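Local coordinates for Phenylalanine/tyrosine ammonia-lyase (Rhodosporidium toruloides, PDB 1Y2M), which catalyses the non-oxidative deamination of L-phenylalanine and L-tyrosine to trans-cinnamate and p-coumarate, working as a homotetramer built as a dimer of dimers, at residues L435-T438 with Q439-M443; H466-G469 with L470-A474; T478-L481 with G482-N486; V531-A534 with I535-A539; A677-G680 with D681-G685. All coordinates share one frame; numbering follows the deposited sequence.

In the fold
All five contacts are local; four join neighbouring turns of three helices in the long helical bundle, and contact 5 joins a loop to a short helical turn. Contact 1, on helix 416-443, meets contact 2, on helix 468-484, through Thr441 OG1 and Asp471 OD1, 2.6 Å apart and probably hydrogen-bonded. Contact 3 lies further along that second helix, its centre about 19 Å from that of contact 2. Contact 4, on helix 506-560, packs Ala534 CB against Met443 SE at 3.8 Å, and its Gln533 OE1 probably accepts a hydrogen bond from Arg678 N of contact 5. Lys468 of contact 2 binds cinnamate, and the Arg678 side chain lies about 11 Å from its side chain.

Contact 1: L435-T438 with Q439-M443; sequences LNFT and QLTEM
Gln439 reaches back along the helix to two residues of the preceding turn. Its OE1 takes a weak, bent hydrogen bond from Asn436 ND2 at 3.0 Å; the two side chains run side by side in the same direction, but their amide planes stand 84° apart. The other end of the amide, NE2, lies against the branch of Leu435, 3.7 Å from CG. On another side of the helix Thr441 sets CG2 over one face of the Phe437 ring, 4.2 Å from the centroid and 19° off the ring normal, a CH-pi contact displaced toward the rim. That methyl occupies the position between the backbone N and the carbonyl carbon, because OG1 is anti to the N (chi1 -160°), where it meets Asp471.

In the backbone, Leu435 O is gripped twice, by Gln439 N at 2.9 Å and by Thr438 OG1 at 2.8 Å. Further out, Gln439 NE2 bonds to Thr297 OG1 and Pro364 O, while Asn436 OD1 is tied to Ser293; these partners help fix the rotation of both buried amides. A leucine in place of Gln439 would probably leave Thr297 OG1 and Pro364 O without their donor and set the Asn436 amide freer to turn. Glu442 pairs with Arg362, and Val502 of the second subunit packs on Leu435 and Thr438. The pattern of i to i+4 backbone bonds with i to i+3 and i to i+4 side-chain contacts belongs to the last turns of helix 416-443, a buried member of the helical bundle of the PAL/histidase family.

Contact 2: H466-G469 with L470-A474; sequences HCKG and LDIAA
With CG1 anti to its carbonyl carbon (chi1 -66°) and the chain extended beyond it, Ile472 lays CD1 back toward the preceding turn, 3.6 Å from Lys468 O and at the limit of touching Lys468 CG. Lys468 itself starts with CG anti to the backbone N (chi1 -179°) and leads away from the turn, then bends at its last two torsions; its NZ forms a salt bridge with Glu496 of the third subunit. On another side Cys467 SG approaches Leu470 CD1 loosely, at 4.4 Å, and also sits 3.6 Å above the plane of the His466 ring, over its centre.

The backbone closes the first turn. Cys467, at the N-cap, offers its O to Asp471 N at 2.9 Å, and Gly469 O receives Ala473 N at 2.8 Å with an N-H...O angle of 165°. One amide of this turn is served by water: water 1 donates to His466 O and accepts from Leu470 N at 3.0 Å, bridging the loop to the helix.

Asp471 turns its carboxylate to Thr441 of helix 416-443, and His466 is held through NE2 by Tyr529 and through ND1 by Leu456 O. This is the N-terminal start of helix 468-484, which presents Lys468 and, with Glu496 of the third subunit, forms part of a cinnamate-binding site at a subunit interface.

Contact 3: T478-L481 with G482-N486; sequences TSEL and GHLAN
Backbone hydrogen bonds carry most of the contact between Thr478-Leu481 and Gly482-Asn486. Leu484 N reaches Glu480 O at 3.1 Å, and His483 N is bound to Ser479 O at a longer 3.3 Å but with a fairly straight N-H...O angle of 163°. Gly482 N is shared: its main bond goes to Thr478 O at 3.1 Å, with a second, weak one to Ser479 O. Ala485 N bonds Leu481 O at a less straight 142°.

The apolar part is a single touch. Leu484 sets CG anti to its carbonyl carbon (chi1 -86°), which brings CD1 back to Glu480. The two side chains lie side by side and point the same way, Leu484 CD1 coming 4.2 Å from Glu480 CG, the aliphatic part of an extended acid chain. The CD1 methyl also rests 3.7 Å from Glu480 O.

Water adds a third kind. Water 2 donates to Glu480 O at 2.8 Å and lies 2.9 Å from His483 ND1, so this carbonyl serves both a backbone amide and a solvent bridge to the imidazole.

Beyond the turn, the buried Glu480 carboxylate meets Arg206, Arg511 and Arg512 of the third subunit, whose charges probably offset the nearby Glu515, and His483 NE2 bonds Leu484 O of that subunit. Within the chain, helix 506-560 packs on Leu481 and Leu484, while Ala485 rests on Leu427 and Ala430 of helix 416-443.

Contact 4: V531-A534 with I535-A539; sequences VLQA and IDLRA
Two successive turns of helix 506-560, the longest in the chain, meet here in an i to i+4 contact buried within the subunit and touched by no other chain. Four backbone bonds hold the turns together, among them Ile535 N to Val531 O at 2.8 Å and Arg538 N to Ala534 O at 2.8 Å; Leu537 N meets Gln533 O in the carbonyl plane.

Side chains join the same pairs. Ile535 sets CG1 anti to its carbonyl carbon (chi1 -78°), which brings that atom against Val531 O at 3.2 Å and carries CD1 on to Val531 CG2, 4.3 Å away. Gln533 and Leu537 cross obliquely: Leu537 CD1 lies 4.0 Å from Gln533 CG and 4.2 Å from Gln533 NE2, beside the bend that Gln533 makes at chi2 (86°). Ala534, with its small CB, faces Met443 of helix 416-443 and Ala303 of helix 273-303.

The polar ends lead to other parts of the fold. Gln533 spans Leu456 O and Arg678 N with its two amide ends, Asp536 holds Tyr666, Ser652 and Arg670, and Arg538 takes the carbonyls of Ala303, Asn449 and Arg450 besides pairing with Glu541. Aliphatic carbons thus lie against carbonyls such as Val531 O while the side-chain polar ends of Gln533, Asp536 and Arg538 are bound elsewhere, implying that this turn joins surrounding helices and loops through polar bonds as well as packing.

Contact 5: A677-G680 with D681-G685; sequences ARRG and DVFLG
A short, weakly bonded helical turn at 681-684, finished by a Schellman motif at Gly685, is met by the loop residues just before it. Its backbone bond across the contact runs from Leu684 N to Gly680 O at 3.0 Å. Gly680 has positive phi, and at its backbone angles a side chain would jam against the preceding carbonyl.

The charged contact is a salt bridge: Arg678 NH2 reaches Asp681 OD1 at 2.9 Å, on its syn side, though the guanidinium and carboxylate planes are 56° apart. Glu136 of the third subunit adds a second acid to Arg678, at NE, and also accepts from Asp681 N.

A close packing of cation and ring completes the set. The Arg679 chain is extended from CG to NE, which carries one face of its guanidinium to Phe683 CE2, the two planes 25° apart. Salt bridges from NE to Glu459 and from NH1 to Glu642 help hold this group in place. Shortened to alanine, Arg679 would probably leave Glu459 and Glu642 without this cationic mate and the exposed Phe683 ring freer to turn. At the closest point, Phe683 CE2 sits over the centre of the guanidinium, 3.3 Å from Arg679 CZ.

Contact 1: L435-T438 with Q439-M443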
loop_
_atom_site.group_PDB
_atom_site.type_symbol
_atom_site.label_atom_id
_atom_site.label_comp_id
_atom_site.label_asym_id
_atom_site.label_seq_id
_atom_site.Cartn_x
_atom_site.Cartn_y
_atom_site.Cartn_z
ATOM N N LEU B 435 -3.897 15.681 -9.900
ATOM C CA LEU B 435 -4.064 17.078 -10.297
ATOM C C LEU B 435 -4.910 17.260 -11.536
ATOM O O LEU B 435 -5.918 17.986 -11.544
ATOM C CB LEU B 435 -2.693 17.711 -10.554
ATOM C CG LEU B 435 -2.773 19.233 -10.816
ATOM C CD1 LEU B 435 -3.350 19.974 -9.535
ATOM C CD2 LEU B 435 -1.447 19.790 -11.213
ATOM N N ASN B 436 -4.495 16.613 -12.609
ATOM C CA ASN B 436 -5.208 16.809 -13.858
ATOM C C ASN B 436 -6.622 16.221 -13.746
ATOM O O ASN B 436 -7.557 16.753 -14.328
ATOM C CB ASN B 436 -4.419 16.227 -15.046
ATOM C CG ASN B 436 -3.114 16.991 -15.271
ATOM O OD1 ASN B 436 -2.064 16.470 -15.043
ATOM N ND2 ASN B 436 -3.206 18.264 -15.686
ATOM N N PHE B 437 -6.811 15.128 -13.024
ATOM C CA PHE B 437 -8.198 14.623 -12.851
ATOM C C PHE B 437 -9.036 15.744 -12.182
ATOM O O PHE B 437 -10.170 16.012 -12.557
ATOM C CB PHE B 437 -8.203 13.428 -11.916
ATOM C CG PHE B 437 -9.562 13.084 -11.389
ATOM C CD1 PHE B 437 -10.553 12.609 -12.221
ATOM C CD2 PHE B 437 -9.847 13.283 -10.073
ATOM C CE1 PHE B 437 -11.816 12.324 -11.743
ATOM C CE2 PHE B 437 -11.120 13.026 -9.573
ATOM C CZ PHE B 437 -12.098 12.534 -10.423
ATOM N N THR B 438 -8.517 16.335 -11.116
ATOM C CA THR B 438 -9.298 17.346 -10.382
ATOM C C THR B 438 -9.567 18.569 -11.226
ATOM O O THR B 438 -10.676 19.170 -11.166
ATOM C CB THR B 438 -8.682 17.825 -9.042
ATOM O OG1 THR B 438 -7.415 18.483 -9.236
ATOM C CG2 THR B 438 -8.490 16.644 -8.110
ATOM N N GLN B 439 -8.611 18.917 -12.077
ATOM C CA GLN B 439 -8.862 20.036 -13.067
ATOM C C GLN B 439 -9.981 19.674 -14.034
ATOM O O GLN B 439 -10.888 20.494 -14.295
ATOM C CB GLN B 439 -7.602 20.356 -13.884
ATOM C CG GLN B 439 -6.472 20.932 -13.086
ATOM C CD GLN B 439 -5.184 21.015 -13.863
ATOM O OE1 GLN B 439 -5.109 20.498 -14.989
ATOM N NE2 GLN B 439 -4.146 21.644 -13.271
ATOM N N LEU B 440 -9.887 18.484 -14.608
ATOM C CA LEU B 440 -10.824 18.036 -15.623
ATOM C C LEU B 440 -12.215 17.890 -14.996
ATOM O O LEU B 440 -13.178 18.369 -15.549
ATOM C CB LEU B 440 -10.376 16.700 -16.179
ATOM C CG LEU B 440 -11.375 16.027 -17.141
ATOM C CD1 LEU B 440 -11.616 16.899 -18.333
ATOM C CD2 LEU B 440 -10.818 14.701 -17.645
ATOM N N THR B 441 -12.328 17.280 -13.812
ATOM C CA THR B 441 -13.661 16.979 -13.283
ATOM C C THR B 441 -14.376 18.266 -12.842
ATOM O O THR B 441 -15.602 18.372 -12.903
ATOM C CB THR B 441 -13.596 15.864 -12.250
ATOM O OG1 THR B 441 -14.924 15.282 -12.110
ATOM C CG2 THR B 441 -13.066 16.361 -10.944
ATOM N N GLU B 442 -13.619 19.287 -12.460
ATOM C CA GLU B 442 -14.181 20.599 -12.181
ATOM C C GLU B 442 -14.752 21.200 -13.457
ATOM O O GLU B 442 -15.869 21.718 -13.479
ATOM C CB GLU B 442 -13.106 21.498 -11.577
ATOM C CG GLU B 442 -13.578 22.910 -11.232
ATOM C CD GLU B 442 -12.482 23.776 -10.637
ATOM O OE1 GLU B 442 -11.398 23.250 -10.230
ATOM O OE2 GLU B 442 -12.710 25.016 -10.600
HETATM N N MSE B 443 -13.968 21.117 -14.515
HETATM C CA MSE B 443 -14.360 21.645 -15.811
HETATM C C MSE B 443 -15.608 20.960 -16.372
HETATM O O MSE B 443 -16.363 21.598 -17.098
HETATM C CB MSE B 443 -13.210 21.527 -16.841
HETATM C CG MSE B 443 -13.465 22.246 -18.065
HETATM SE SE MSE B 443 -11.873 22.248 -19.243
HETATM C CE MSE B 443 -11.676 20.283 -19.413
#

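Contact 2: H466-G469 with L470-A474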
loop_
_atom_site.group_PDB
_atom_site.type_symbol
_atom_site.label_atom_id
_atom_site.label_comp_id
_atom_site.label_asym_id
_atom_site.label_seq_id
_atom_site.Cartn_x
_atom_site.Cartn_y
_atom_site.Cartn_z
ATOM N N HIS B 466 -22.179 14.411 -23.777
ATOM C CA HIS B 466 -20.880 14.298 -24.382
ATOM C C HIS B 466 -19.776 13.724 -23.537
ATOM O O HIS B 466 -19.462 12.544 -23.694
ATOM C CB HIS B 466 -20.480 15.657 -24.959
ATOM C CG HIS B 466 -19.205 15.637 -25.778
ATOM N ND1 HIS B 466 -18.607 16.798 -26.215
ATOM C CD2 HIS B 466 -18.379 14.624 -26.151
ATOM C CE1 HIS B 466 -17.487 16.504 -26.852
ATOM N NE2 HIS B 466 -17.328 15.193 -26.844
ATOM N N CYS B 467 -19.192 14.529 -22.618
ATOM C CA CYS B 467 -17.963 14.120 -21.881
ATOM C C CYS B 467 -18.212 13.420 -20.508
ATOM O O CYS B 467 -17.289 13.247 -19.726
ATOM C CB CYS B 467 -17.029 15.292 -21.719
ATOM S SG CYS B 467 -16.294 15.846 -23.274
ATOM N N LYS B 468 -19.464 13.068 -20.211
ATOM C CA LYS B 468 -19.816 12.413 -18.925
ATOM C C LYS B 468 -19.063 11.079 -18.742
ATOM O O LYS B 468 -18.572 10.745 -17.644
ATOM C CB LYS B 468 -21.324 12.193 -18.826
ATOM C CG LYS B 468 -21.757 11.567 -17.538
ATOM C CD LYS B 468 -23.226 11.270 -17.518
ATOM C CE LYS B 468 -24.080 12.507 -17.416
ATOM N NZ LYS B 468 -24.016 13.112 -16.077
ATOM N N GLY B 469 -18.976 10.291 -19.821
ATOM C CA GLY B 469 -18.282 9.040 -19.750
ATOM C C GLY B 469 -16.824 9.264 -19.489
ATOM O O GLY B 469 -16.164 8.521 -18.765
ATOM N N LEU B 470 -16.276 10.289 -20.108
ATOM C CA LEU B 470 -14.866 10.640 -19.899
ATOM C C LEU B 470 -14.568 11.132 -18.471
ATOM O O LEU B 470 -13.522 10.868 -17.920
ATOM C CB LEU B 470 -14.355 11.592 -20.969
ATOM C CG LEU B 470 -14.219 11.065 -22.383
ATOM C CD1 LEU B 470 -13.790 12.210 -23.343
ATOM C CD2 LEU B 470 -13.242 9.908 -22.455
ATOM N N ASP B 471 -15.520 11.829 -17.864
ATOM C CA ASP B 471 -15.401 12.218 -16.454
ATOM C C ASP B 471 -15.213 10.956 -15.622
ATOM O O ASP B 471 -14.335 10.862 -14.783
ATOM C CB ASP B 471 -16.696 12.947 -16.040
ATOM C CG ASP B 471 -16.538 13.799 -14.795
ATOM O OD1 ASP B 471 -15.398 14.213 -14.426
ATOM O OD2 ASP B 471 -17.607 14.142 -14.211
ATOM N N ILE B 472 -16.051 9.966 -15.890
ATOM C CA ILE B 472 -15.987 8.674 -15.182
ATOM C C ILE B 472 -14.676 7.948 -15.517
ATOM O O ILE B 472 -14.034 7.405 -14.601
ATOM C CB ILE B 472 -17.210 7.804 -15.562
ATOM C CG1 ILE B 472 -18.503 8.456 -15.040
ATOM C CG2 ILE B 472 -17.066 6.374 -15.036
ATOM C CD1 ILE B 472 -19.791 7.969 -15.785
ATOM N N ALA B 473 -14.283 7.889 -16.799
ATOM C CA ALA B 473 -13.001 7.292 -17.151
ATOM C C ALA B 473 -11.823 7.926 -16.421
ATOM O O ALA B 473 -10.936 7.221 -15.970
ATOM C CB ALA B 473 -12.794 7.314 -18.674
ATOM N N ALA B 474 -11.805 9.264 -16.320
ATOM C CA ALA B 474 -10.732 9.967 -15.691
ATOM C C ALA B 474 -10.637 9.502 -14.237
ATOM O O ALA B 474 -9.536 9.293 -13.678
ATOM C CB ALA B 474 -10.972 11.465 -15.774
HETATM O O HOH W 1 -17.848 10.779 -22.557
#

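Contact 3: T478-L481 with G482-N486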
loop_
_atom_site.group_PDB
_atom_site.type_symbol
_atom_site.label_atom_id
_atom_site.label_comp_id
_atom_site.label_asym_id
_atom_site.label_seq_id
_atom_site.Cartn_x
_atom_site.Cartn_y
_atom_site.Cartn_z
ATOM N N THR B 478 -7.406 7.547 -12.494
ATOM C CA THR B 478 -6.806 8.127 -11.320
ATOM C C THR B 478 -6.772 7.086 -10.190
ATOM O O THR B 478 -5.748 6.917 -9.501
ATOM C CB THR B 478 -7.550 9.415 -10.932
ATOM O OG1 THR B 478 -7.493 10.309 -12.041
ATOM C CG2 THR B 478 -6.963 10.072 -9.752
ATOM N N SER B 479 -7.858 6.336 -9.993
ATOM C CA SER B 479 -7.870 5.302 -8.953
ATOM C C SER B 479 -6.775 4.287 -9.220
ATOM O O SER B 479 -6.028 3.892 -8.332
ATOM C CB SER B 479 -9.193 4.549 -8.961
ATOM O OG SER B 479 -10.288 5.402 -8.638
ATOM N N GLU B 480 -6.662 3.869 -10.482
ATOM C CA GLU B 480 -5.648 2.873 -10.862
ATOM C C GLU B 480 -4.220 3.361 -10.597
ATOM O O GLU B 480 -3.406 2.621 -10.031
ATOM C CB GLU B 480 -5.830 2.434 -12.307
ATOM C CG GLU B 480 -4.886 1.318 -12.655
ATOM C CD GLU B 480 -5.242 0.611 -13.970
ATOM O OE1 GLU B 480 -6.414 0.766 -14.451
ATOM O OE2 GLU B 480 -4.339 -0.082 -14.548
ATOM N N LEU B 481 -3.970 4.638 -10.908
ATOM C CA LEU B 481 -2.690 5.243 -10.542
ATOM C C LEU B 481 -2.396 5.189 -9.056
ATOM O O LEU B 481 -1.243 4.980 -8.647
ATOM C CB LEU B 481 -2.606 6.682 -11.032
ATOM C CG LEU B 481 -2.449 6.828 -12.542
ATOM C CD1 LEU B 481 -2.779 8.299 -13.001
ATOM C CD2 LEU B 481 -1.058 6.404 -13.005
ATOM N N GLY B 482 -3.418 5.405 -8.211
ATOM C CA GLY B 482 -3.206 5.430 -6.769
ATOM C C GLY B 482 -2.672 4.082 -6.286
ATOM O O GLY B 482 -1.693 4.029 -5.560
ATOM N N HIS B 483 -3.341 2.993 -6.669
ATOM C CA HIS B 483 -2.881 1.668 -6.235
ATOM C C HIS B 483 -1.508 1.350 -6.790
ATOM O O HIS B 483 -0.677 0.758 -6.106
ATOM C CB HIS B 483 -3.924 0.631 -6.650
ATOM C CG HIS B 483 -3.481 -0.770 -6.500
ATOM N ND1 HIS B 483 -2.846 -1.471 -7.499
ATOM C CD2 HIS B 483 -3.625 -1.625 -5.458
ATOM C CE1 HIS B 483 -2.596 -2.698 -7.069
ATOM N NE2 HIS B 483 -3.095 -2.825 -5.845
ATOM N N LEU B 484 -1.252 1.722 -8.040
ATOM C CA LEU B 484 0.064 1.450 -8.650
ATOM C C LEU B 484 1.175 2.060 -7.798
ATOM O O LEU B 484 2.275 1.500 -7.746
ATOM C CB LEU B 484 0.129 1.995 -10.085
ATOM C CG LEU B 484 -0.426 1.000 -11.103
ATOM C CD1 LEU B 484 -0.756 1.667 -12.440
ATOM C CD2 LEU B 484 0.606 -0.137 -11.335
ATOM N N ALA B 485 0.936 3.258 -7.268
ATOM C CA ALA B 485 1.928 4.115 -6.528
ATOM C C ALA B 485 2.481 3.566 -5.252
ATOM O O ALA B 485 3.484 4.120 -4.691
ATOM C CB ALA B 485 1.396 5.514 -6.301
ATOM N N ASN B 486 1.876 2.530 -4.654
ATOM C CA ASN B 486 2.457 1.881 -3.477
ATOM C C ASN B 486 3.822 1.338 -3.815
ATOM O O ASN B 486 4.074 0.949 -4.963
ATOM C CB ASN B 486 1.563 0.760 -2.926
ATOM C CG ASN B 486 0.244 1.296 -2.419
ATOM O OD1 ASN B 486 0.232 2.255 -1.610
ATOM N ND2 ASN B 486 -0.862 0.748 -2.946
HETATM O O HOH W 2 -3.700 -0.157 -9.885
#

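Contact 4: V531-A534 with I535-A539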
loop_
_atom_site.group_PDB
_atom_site.type_symbol
_atom_site.label_atom_id
_atom_site.label_comp_id
_atom_site.label_asym_id
_atom_site.label_seq_id
_atom_site.Cartn_x
_atom_site.Cartn_y
_atom_site.Cartn_z
ATOM N N VAL B 531 -10.543 19.415 -22.861
ATOM C CA VAL B 531 -10.209 20.841 -22.789
ATOM C C VAL B 531 -10.377 21.492 -24.146
ATOM O O VAL B 531 -10.731 22.652 -24.256
ATOM C CB VAL B 531 -8.802 21.092 -22.131
ATOM C CG1 VAL B 531 -7.676 20.850 -23.153
ATOM C CG2 VAL B 531 -8.708 22.503 -21.549
ATOM N N LEU B 532 -10.083 20.766 -25.224
ATOM C CA LEU B 532 -10.212 21.360 -26.560
ATOM C C LEU B 532 -11.691 21.600 -26.896
ATOM O O LEU B 532 -12.027 22.640 -27.461
ATOM C CB LEU B 532 -9.588 20.449 -27.622
ATOM C CG LEU B 532 -8.108 20.225 -27.410
ATOM C CD1 LEU B 532 -7.630 19.149 -28.334
ATOM C CD2 LEU B 532 -7.271 21.532 -27.546
ATOM N N GLN B 533 -12.547 20.647 -26.523
ATOM C CA GLN B 533 -13.998 20.870 -26.658
ATOM C C GLN B 533 -14.428 22.070 -25.868
ATOM O O GLN B 533 -15.162 22.933 -26.392
ATOM C CB GLN B 533 -14.801 19.675 -26.214
ATOM C CG GLN B 533 -16.320 19.895 -26.359
ATOM C CD GLN B 533 -16.907 19.572 -27.733
ATOM O OE1 GLN B 533 -16.207 19.342 -28.733
ATOM N NE2 GLN B 533 -18.251 19.599 -27.788
ATOM N N ALA B 534 -13.972 22.161 -24.617
ATOM C CA ALA B 534 -14.339 23.302 -23.767
ATOM C C ALA B 534 -13.873 24.621 -24.383
ATOM O O ALA B 534 -14.591 25.620 -24.393
ATOM C CB ALA B 534 -13.735 23.122 -22.383
ATOM N N ILE B 535 -12.652 24.616 -24.936
ATOM C CA ILE B 535 -12.086 25.821 -25.596
ATOM C C ILE B 535 -12.980 26.278 -26.771
ATOM O O ILE B 535 -13.270 27.427 -26.944
ATOM C CB ILE B 535 -10.653 25.563 -26.062
ATOM C CG1 ILE B 535 -9.736 25.670 -24.841
ATOM C CG2 ILE B 535 -10.234 26.506 -27.107
ATOM C CD1 ILE B 535 -8.348 25.091 -25.012
ATOM N N ASP B 536 -13.392 25.326 -27.604
ATOM C CA ASP B 536 -14.271 25.653 -28.709
ATOM C C ASP B 536 -15.632 26.173 -28.216
ATOM O O ASP B 536 -16.184 27.091 -28.797
ATOM C CB ASP B 536 -14.409 24.396 -29.552
ATOM C CG ASP B 536 -13.236 24.184 -30.462
ATOM O OD1 ASP B 536 -12.539 25.175 -30.846
ATOM O OD2 ASP B 536 -13.013 23.008 -30.886
ATOM N N LEU B 537 -16.183 25.581 -27.164
ATOM C CA LEU B 537 -17.474 26.050 -26.619
ATOM C C LEU B 537 -17.347 27.440 -25.994
ATOM O O LEU B 537 -18.261 28.311 -26.092
ATOM C CB LEU B 537 -18.037 25.056 -25.611
ATOM C CG LEU B 537 -18.465 23.700 -26.218
ATOM C CD1 LEU B 537 -18.867 22.702 -25.092
ATOM C CD2 LEU B 537 -19.581 23.886 -27.214
ATOM N N ARG B 538 -16.225 27.660 -25.324
ATOM C CA ARG B 538 -15.974 28.997 -24.810
ATOM C C ARG B 538 -15.847 30.035 -25.919
ATOM O O ARG B 538 -16.313 31.180 -25.821
ATOM C CB ARG B 538 -14.742 29.014 -23.925
ATOM C CG ARG B 538 -14.641 30.297 -23.089
ATOM C CD ARG B 538 -15.684 30.387 -22.004
ATOM N NE ARG B 538 -15.354 29.580 -20.824
ATOM C CZ ARG B 538 -16.148 29.420 -19.766
ATOM N NH1 ARG B 538 -17.374 29.950 -19.791
ATOM N NH2 ARG B 538 -15.729 28.757 -18.728
ATOM N N ALA B 539 -15.197 29.642 -27.004
ATOM C CA ALA B 539 -15.042 30.564 -28.143
ATOM C C ALA B 539 -16.404 30.914 -28.749
ATOM O O ALA B 539 -16.602 32.096 -29.119
ATOM C CB ALA B 539 -14.133 29.963 -29.165
#

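Contact 5: A677-G680 with D681-G685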
loop_
_atom_site.group_PDB
_atom_site.type_symbol
_atom_site.label_atom_id
_atom_site.label_comp_id
_atom_site.label_asym_id
_atom_site.label_seq_id
_atom_site.Cartn_x
_atom_site.Cartn_y
_atom_site.Cartn_z
ATOM N N ALA B 677 -13.910 18.898 -32.699
ATOM C CA ALA B 677 -15.037 19.123 -31.790
ATOM C C ALA B 677 -16.202 18.198 -32.195
ATOM O O ALA B 677 -16.337 17.838 -33.368
ATOM C CB ALA B 677 -15.471 20.540 -31.856
ATOM N N ARG B 678 -17.044 17.855 -31.229
ATOM C CA ARG B 678 -18.136 16.918 -31.428
ATOM C C ARG B 678 -19.465 17.594 -31.207
ATOM O O ARG B 678 -19.745 18.143 -30.114
ATOM C CB ARG B 678 -18.040 15.746 -30.461
ATOM C CG ARG B 678 -19.001 14.613 -30.815
ATOM C CD ARG B 678 -19.017 13.518 -29.760
ATOM N NE ARG B 678 -19.715 12.326 -30.291
ATOM C CZ ARG B 678 -19.141 11.379 -31.029
ATOM N NH1 ARG B 678 -17.843 11.365 -31.269
ATOM N NH2 ARG B 678 -19.889 10.404 -31.502
ATOM N N ARG B 679 -20.291 17.584 -32.226
ATOM C CA ARG B 679 -21.566 18.302 -32.140
ATOM C C ARG B 679 -22.674 17.541 -31.474
ATOM O O ARG B 679 -23.495 18.145 -30.826
ATOM C CB ARG B 679 -22.059 18.706 -33.518
ATOM C CG ARG B 679 -23.156 19.731 -33.460
ATOM C CD ARG B 679 -23.394 20.479 -34.747
ATOM N NE ARG B 679 -24.269 21.635 -34.565
ATOM C CZ ARG B 679 -24.729 22.410 -35.541
ATOM N NH1 ARG B 679 -24.377 22.217 -36.830
ATOM N NH2 ARG B 679 -25.521 23.437 -35.218
ATOM N N GLY B 680 -22.678 16.199 -31.598
ATOM C CA GLY B 680 -23.639 15.373 -30.885
ATOM C C GLY B 680 -24.418 14.446 -31.802
ATOM O O GLY B 680 -25.004 14.883 -32.800
ATOM N N ASP B 681 -24.401 13.146 -31.472
ATOM C CA ASP B 681 -25.071 12.152 -32.317
ATOM C C ASP B 681 -26.570 12.440 -32.524
ATOM O O ASP B 681 -27.110 12.177 -33.576
ATOM C CB ASP B 681 -24.943 10.760 -31.732
ATOM C CG ASP B 681 -23.527 10.214 -31.802
ATOM O OD1 ASP B 681 -22.618 10.896 -32.318
ATOM O OD2 ASP B 681 -23.342 9.063 -31.332
ATOM N N VAL B 682 -27.256 12.875 -31.483
ATOM C CA VAL B 682 -28.695 13.084 -31.606
ATOM C C VAL B 682 -28.981 14.325 -32.466
ATOM O O VAL B 682 -29.797 14.257 -33.380
ATOM C CB VAL B 682 -29.377 13.162 -30.236
ATOM C CG1 VAL B 682 -30.819 13.545 -30.361
ATOM C CG2 VAL B 682 -29.253 11.842 -29.501
ATOM N N PHE B 683 -28.310 15.434 -32.199
ATOM C CA PHE B 683 -28.479 16.623 -33.022
ATOM C C PHE B 683 -28.239 16.293 -34.492
ATOM O O PHE B 683 -28.964 16.741 -35.419
ATOM C CB PHE B 683 -27.524 17.749 -32.609
ATOM C CG PHE B 683 -27.680 18.960 -33.478
ATOM C CD1 PHE B 683 -28.680 19.903 -33.192
ATOM C CD2 PHE B 683 -26.944 19.112 -34.616
ATOM C CE1 PHE B 683 -28.890 21.009 -34.010
ATOM C CE2 PHE B 683 -27.163 20.222 -35.434
ATOM C CZ PHE B 683 -28.130 21.151 -35.116
ATOM N N LEU B 684 -27.171 15.531 -34.756
ATOM C CA LEU B 684 -26.775 15.202 -36.124
ATOM C C LEU B 684 -27.628 14.114 -36.775
ATOM O O LEU B 684 -27.597 13.943 -37.997
ATOM C CB LEU B 684 -25.295 14.781 -36.193
ATOM C CG LEU B 684 -24.276 15.871 -35.875
ATOM C CD1 LEU B 684 -22.868 15.265 -35.842
ATOM C CD2 LEU B 684 -24.292 17.006 -36.884
ATOM N N GLY B 685 -28.378 13.371 -35.995
ATOM C CA GLY B 685 -29.074 12.182 -36.490
ATOM C C GLY B 685 -28.118 11.167 -37.079
ATOM O O GLY B 685 -28.457 10.460 -38.043
#